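Local coordinates for protein putative ABC transporter (Thermobispora bispora, PDB 4PE6) that probably binds a carbohydrate or a related small sugar acid as the solute-binding component of an ABC transporter, at residues 285-290 and 311-316. Residues are numbered along the deposited sequence; the frame is centred on the assembly and turned at random.
Sequences TFPIVL and WPWTRE
Segments 285-290, an interrupted strand, and 311-316, a loop turning into a helix, have their nearest CA atoms, those of Val289 and Trp311, 7.7 Å apart, so side chains bridge the gap. Trp311 does so with its indole N-H, which reaches two successive carbonyls at the break in the strand. NE1 donates to Ile288 O at 2.9 Å with an N-H...O angle of 150°; the acceptor lies in the ring plane, whereas the donor stands above the carbonyl plane. A second, weak bond runs from NE1 to Pro287 O at 3.3 Å. In Val289, chi1 of -174° puts CG2 anti to the carbonyl carbon, beside the backbone N, and so over the pyrrole face, 4.0 Å from the centroid of the five-membered ring of Trp311, a CH-pi contact which, with the two bonds, is likely to limit rotation of the indole. An alanine here in place of Trp311 removes the N-H shared by the two carbonyls and the ring that Val289 CG2 packs on, and would probably loosen the loop's hold on the broken strand. Beyond Pro312, the centre of an inverse gamma turn, Trp313 receives the edge of Phe286 on one face in a T-shaped pair, planes at 69°, with Phe286 CD2 3.4 Å from Trp313 CZ2. Trp311 CB sits over the opposite face, toward its rim, while the pyrrolidine of Pro287 meets the indole rim tip to tip, CD lying 3.8 Å from CZ2 of Trp313. Asp260 ties the two tryptophans together, accepting from Trp313 NE1 and from the backbone N of Trp311. In this periplasmic binding protein fold, the contact fastens the C-terminal segment onto strand 283-290, between strands 122-126 and 255-258 of the sheet, with the side chain of Ile288 about 7 Å from the bound trihydroxybutanoic acid.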
loop_
_atom_site.group_PDB
_atom_site.type_symbol
_atom_site.label_atom_id
_atom_site.label_comp_id
_atom_site.label_asym_id
_atom_site.label_seq_id
_atom_site.Cartn_x
_atom_site.Cartn_y
_atom_site.Cartn_z
ATOM N N THR A 285 8.533 -9.228 -6.746
ATOM C CA THR A 285 7.999 -7.881 -6.932
ATOM C C THR A 285 6.802 -7.874 -7.868
ATOM O O THR A 285 6.897 -8.212 -9.049
ATOM C CB THR A 285 9.084 -6.898 -7.401
ATOM O OG1 THR A 285 10.063 -6.774 -6.364
ATOM C CG2 THR A 285 8.501 -5.539 -7.652
ATOM N N PHE A 286 5.659 -7.490 -7.315
ATOM C CA PHE A 286 4.436 -7.316 -8.073
ATOM C C PHE A 286 4.217 -5.808 -8.361
ATOM O O PHE A 286 4.891 -4.954 -7.765
ATOM C CB PHE A 286 3.248 -7.914 -7.293
ATOM C CG PHE A 286 3.030 -9.385 -7.544
ATOM C CD1 PHE A 286 4.029 -10.304 -7.297
ATOM C CD2 PHE A 286 1.810 -9.844 -8.024
ATOM C CE1 PHE A 286 3.840 -11.660 -7.534
ATOM C CE2 PHE A 286 1.607 -11.198 -8.261
ATOM C CZ PHE A 286 2.626 -12.111 -8.030
ATOM N N PRO A 287 3.287 -5.479 -9.270
ATOM C CA PRO A 287 3.152 -4.107 -9.747
ATOM C C PRO A 287 2.305 -3.197 -8.882
ATOM O O PRO A 287 1.244 -3.592 -8.385
ATOM C CB PRO A 287 2.473 -4.272 -11.116
ATOM C CG PRO A 287 1.671 -5.530 -10.967
ATOM C CD PRO A 287 2.539 -6.424 -10.126
ATOM N N ILE A 288 2.757 -1.950 -8.779
ATOM C CA ILE A 288 1.972 -0.885 -8.152
ATOM C C ILE A 288 0.784 -0.491 -9.061
ATOM O O ILE A 288 0.611 -1.052 -10.148
ATOM C CB ILE A 288 2.848 0.353 -7.887
ATOM C CG1 ILE A 288 3.437 0.890 -9.204
ATOM C CG2 ILE A 288 3.952 0.045 -6.869
ATOM C CD1 ILE A 288 4.098 2.253 -9.066
ATOM N N VAL A 289 -0.026 0.466 -8.593
ATOM C CA VAL A 289 -1.181 0.993 -9.331
ATOM C C VAL A 289 -0.945 2.478 -9.605
ATOM O O VAL A 289 -1.196 3.343 -8.753
ATOM C CB VAL A 289 -2.521 0.816 -8.566
ATOM C CG1 VAL A 289 -3.687 1.241 -9.443
ATOM C CG2 VAL A 289 -2.698 -0.630 -8.107
ATOM N N LEU A 290 -0.424 2.765 -10.791
ATOM C CA LEU A 290 -0.226 4.138 -11.243
ATOM C C LEU A 290 -1.434 4.533 -12.104
ATOM O O LEU A 290 -1.708 3.888 -13.103
ATOM C CB LEU A 290 1.075 4.231 -12.041
ATOM C CG LEU A 290 1.374 5.531 -12.794
ATOM C CD1 LEU A 290 1.682 6.662 -11.829
ATOM C CD2 LEU A 290 2.522 5.298 -13.785
ATOM N N TRP A 311 -5.383 -4.624 -8.321
ATOM C CA TRP A 311 -5.329 -5.508 -9.478
ATOM C C TRP A 311 -6.123 -6.794 -9.172
ATOM O O TRP A 311 -6.036 -7.335 -8.061
ATOM C CB TRP A 311 -3.887 -5.826 -9.877
ATOM C CG TRP A 311 -3.063 -4.645 -10.274
ATOM C CD1 TRP A 311 -1.870 -4.263 -9.725
ATOM C CD2 TRP A 311 -3.341 -3.706 -11.311
ATOM N NE1 TRP A 311 -1.377 -3.147 -10.371
ATOM C CE2 TRP A 311 -2.270 -2.777 -11.338
ATOM C CE3 TRP A 311 -4.392 -3.552 -12.229
ATOM C CZ2 TRP A 311 -2.231 -1.707 -12.228
ATOM C CZ3 TRP A 311 -4.339 -2.496 -13.119
ATOM C CH2 TRP A 311 -3.264 -1.587 -13.112
ATOM N N PRO A 312 -6.938 -7.264 -10.127
ATOM C CA PRO A 312 -7.738 -8.460 -9.864
ATOM C C PRO A 312 -6.948 -9.751 -10.100
ATOM O O PRO A 312 -7.047 -10.372 -11.168
ATOM C CB PRO A 312 -8.908 -8.315 -10.856
ATOM C CG PRO A 312 -8.298 -7.595 -12.018
ATOM C CD PRO A 312 -7.252 -6.669 -11.443
ATOM N N TRP A 313 -6.165 -10.159 -9.109
ATOM C CA TRP A 313 -5.372 -11.376 -9.244
ATOM C C TRP A 313 -6.242 -12.619 -9.183
ATOM O O TRP A 313 -7.001 -12.816 -8.237
ATOM C CB TRP A 313 -4.276 -11.446 -8.168
ATOM C CG TRP A 313 -3.386 -10.292 -8.221
ATOM C CD1 TRP A 313 -3.373 -9.245 -7.357
ATOM C CD2 TRP A 313 -2.380 -10.025 -9.201
ATOM N NE1 TRP A 313 -2.429 -8.334 -7.739
ATOM C CE2 TRP A 313 -1.803 -8.788 -8.872
ATOM C CE3 TRP A 313 -1.913 -10.712 -10.332
ATOM C CZ2 TRP A 313 -0.775 -8.217 -9.614
ATOM C CZ3 TRP A 313 -0.892 -10.139 -11.087
ATOM C CH2 TRP A 313 -0.327 -8.906 -10.720
ATOM N N THR A 314 -6.172 -13.415 -10.236
ATOM C CA THR A 314 -6.668 -14.771 -10.224
ATOM C C THR A 314 -5.451 -15.638 -9.941
ATOM O O THR A 314 -4.309 -15.191 -10.037
ATOM C CB THR A 314 -7.276 -15.167 -11.575
ATOM O OG1 THR A 314 -6.302 -14.992 -12.617
ATOM C CG2 THR A 314 -8.522 -14.316 -11.883
ATOM N N ARG A 315 -5.696 -16.885 -9.588
ATOM C CA ARG A 315 -4.618 -17.818 -9.418
ATOM C C ARG A 315 -3.771 -17.905 -10.704
ATOM O O ARG A 315 -2.537 -17.957 -10.643
ATOM C CB ARG A 315 -5.174 -19.181 -9.024
ATOM C CG ARG A 315 -4.145 -20.024 -8.323
ATOM C CD ARG A 315 -4.709 -21.339 -7.826
ATOM N NE ARG A 315 -3.722 -21.977 -6.970
ATOM C CZ ARG A 315 -3.882 -23.135 -6.346
ATOM N NH1 ARG A 315 -5.003 -23.826 -6.473
ATOM N NH2 ARG A 315 -2.903 -23.592 -5.582
ATOM N N GLU A 316 -4.431 -17.875 -11.860
ATOM C CA GLU A 316 -3.723 -17.913 -13.138
ATOM C C GLU A 316 -2.876 -16.651 -13.412
ATOM O O GLU A 316 -1.715 -16.751 -13.835
ATOM C CB GLU A 316 -4.715 -18.171 -14.299
ATOM C CG GLU A 316 -4.099 -18.947 -15.453
ATOM C CD GLU A 316 -3.349 -20.194 -14.988
ATOM O OE1 GLU A 316 -3.987 -21.094 -14.390
ATOM O OE2 GLU A 316 -2.112 -20.269 -15.199
#